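PDB 2BHV: COMB10 from Helicobacter pylori, which forms a core subunit of the Com type IV secretion system and belongs to the TrbI/VirB10 family. Local coordinates for residues I42-M47 with N227-F232. Sequence-based numbering, arbitrary orientation.
Sequences ITADKM and NTDIFF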
# COMPACT_ATOMS: atom_id res chain seq x y z
N ILE A 42 41.21 1.73 -4.28
CA ILE A 42 40.06 2.55 -4.59
C ILE A 42 39.46 3.00 -3.27
O ILE A 42 39.21 2.18 -2.39
CB ILE A 42 39.03 1.78 -5.43
CG1 ILE A 42 39.63 1.42 -6.79
CG2 ILE A 42 37.76 2.62 -5.60
CD1 ILE A 42 38.75 0.51 -7.64
N THR A 43 39.28 4.30 -3.14
CA THR A 43 38.73 4.87 -1.92
C THR A 43 37.26 4.49 -1.75
O THR A 43 36.50 4.45 -2.73
CB THR A 43 38.82 6.39 -1.95
OG1 THR A 43 40.19 6.77 -2.15
CG2 THR A 43 38.28 7.03 -0.64
N ALA A 44 36.88 4.21 -0.51
CA ALA A 44 35.48 4.09 -0.14
C ALA A 44 34.62 5.18 -0.81
O ALA A 44 35.02 6.35 -0.90
CB ALA A 44 35.31 4.13 1.37
N ASP A 45 33.45 4.77 -1.31
CA ASP A 45 32.50 5.67 -1.96
C ASP A 45 33.03 6.36 -3.22
O ASP A 45 32.52 7.43 -3.60
CB ASP A 45 31.95 6.69 -0.96
CG ASP A 45 31.51 6.06 0.33
OD1 ASP A 45 30.57 5.22 0.30
OD2 ASP A 45 32.09 6.39 1.39
N LYS A 46 34.03 5.77 -3.87
CA LYS A 46 34.26 6.11 -5.26
C LYS A 46 32.99 5.68 -5.97
O LYS A 46 32.35 4.70 -5.58
CB LYS A 46 35.46 5.35 -5.82
CG LYS A 46 36.45 6.23 -6.61
CD LYS A 46 36.05 6.43 -8.07
CE LYS A 46 36.81 7.60 -8.70
NZ LYS A 46 38.29 7.43 -8.61
N MET A 47 32.60 6.44 -7.00
CA MET A 47 31.42 6.09 -7.75
C MET A 47 31.88 5.51 -9.05
O MET A 47 32.35 6.24 -9.91
CB MET A 47 30.56 7.33 -8.01
CG MET A 47 30.13 8.09 -6.79
SD MET A 47 28.73 7.30 -5.98
CE MET A 47 29.55 6.47 -4.65
N ASN A 227 32.06 0.04 -0.17
CA ASN A 227 31.75 0.42 1.19
C ASN A 227 33.00 0.45 2.06
O ASN A 227 32.95 0.80 3.24
CB ASN A 227 30.71 -0.51 1.78
CG ASN A 227 29.36 -0.31 1.17
OD1 ASN A 227 28.96 0.82 0.88
ND2 ASN A 227 28.62 -1.40 0.96
N THR A 228 34.13 0.07 1.47
CA THR A 228 35.42 0.22 2.11
C THR A 228 36.45 0.46 1.06
O THR A 228 36.21 0.22 -0.11
CB THR A 228 35.88 -1.04 2.82
OG1 THR A 228 34.77 -1.88 3.13
CG2 THR A 228 36.61 -0.65 4.12
N ASP A 229 37.61 0.92 1.49
CA ASP A 229 38.75 0.96 0.62
C ASP A 229 39.00 -0.45 0.09
O ASP A 229 38.90 -1.43 0.85
CB ASP A 229 39.97 1.48 1.38
CG ASP A 229 39.78 2.90 1.88
OD1 ASP A 229 38.83 3.57 1.44
OD2 ASP A 229 40.58 3.36 2.71
N ILE A 230 39.26 -0.57 -1.20
CA ILE A 230 39.61 -1.86 -1.79
C ILE A 230 41.01 -1.81 -2.39
O ILE A 230 41.29 -1.01 -3.29
CB ILE A 230 38.64 -2.29 -2.91
CG1 ILE A 230 37.18 -2.10 -2.48
CG2 ILE A 230 38.91 -3.73 -3.29
CD1 ILE A 230 36.19 -2.33 -3.60
N PHE A 231 41.89 -2.68 -1.89
CA PHE A 231 43.24 -2.75 -2.39
C PHE A 231 43.36 -3.83 -3.43
O PHE A 231 42.90 -4.95 -3.23
CB PHE A 231 44.24 -3.00 -1.25
CG PHE A 231 45.63 -3.29 -1.74
CD1 PHE A 231 46.41 -2.27 -2.27
CD2 PHE A 231 46.15 -4.58 -1.69
CE1 PHE A 231 47.68 -2.53 -2.74
CE2 PHE A 231 47.41 -4.85 -2.16
CZ PHE A 231 48.19 -3.83 -2.68
N PHE A 232 43.97 -3.48 -4.55
CA PHE A 232 44.12 -4.37 -5.70
C PHE A 232 45.58 -4.80 -5.83
O PHE A 232 46.41 -4.03 -6.35
CB PHE A 232 43.71 -3.65 -7.00
CG PHE A 232 42.23 -3.47 -7.16
CD1 PHE A 232 41.49 -2.73 -6.24
CD2 PHE A 232 41.57 -3.99 -8.26
CE1 PHE A 232 40.11 -2.55 -6.40
CE2 PHE A 232 40.19 -3.81 -8.43
CZ PHE A 232 39.47 -3.10 -7.50
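Ile-42 and Ile-230 face each other as an antiparallel hydrogen-bonded pair. Ile-42 N donates to Ile-230 O at 2.9 Å, and Ile-230 N returns a bond to Ile-42 O at 3.0 Å. The second donor lies in the plane of its carbonyl, the first is tilted 23° from it. Ile-42 O also receives a CA-H...O contact from Asp-229 CA (3.3 Å).

Past this pair a side chain takes over the backbone's role. Asp-229 OD1 accepts Ala-44 N at 2.8 Å in a nearly straight bond (171°), met almost along its C-O axis. Chi1 of -62° sets CG of Asp-229 beside its own backbone N, and the side chains of Asp-229 and Thr-43 lie side by side, pointing the same way. Aspartate suits the place because its short side chain brings OD1 to Ala-44 N, and the methyl CB of Ala-44 rests against Asp-229 OD1 and Thr-228 C.

On the isoleucine face, Ile-42 CD1 lies 3.6 Å from Phe-232 CE1, meeting the ring obliquely. Apolar side chains suit this buried side, where Leu-81 touches both Ile-42 and Phe-232, and Ile-230 touches Ala-242 and Phe-244 of strand 239-245.

Further out, a type II turn from Thr-43 to Lys-46, closed by Lys-46 N to Thr-43 O, leads the chain toward strand 48-52. Strand 41-42 is an outermost strand of the large mixed sheet within this chain, its short backbone ladder prolonged by a carboxylate whose negative charge would probably strengthen the Ala-44 N-H bond.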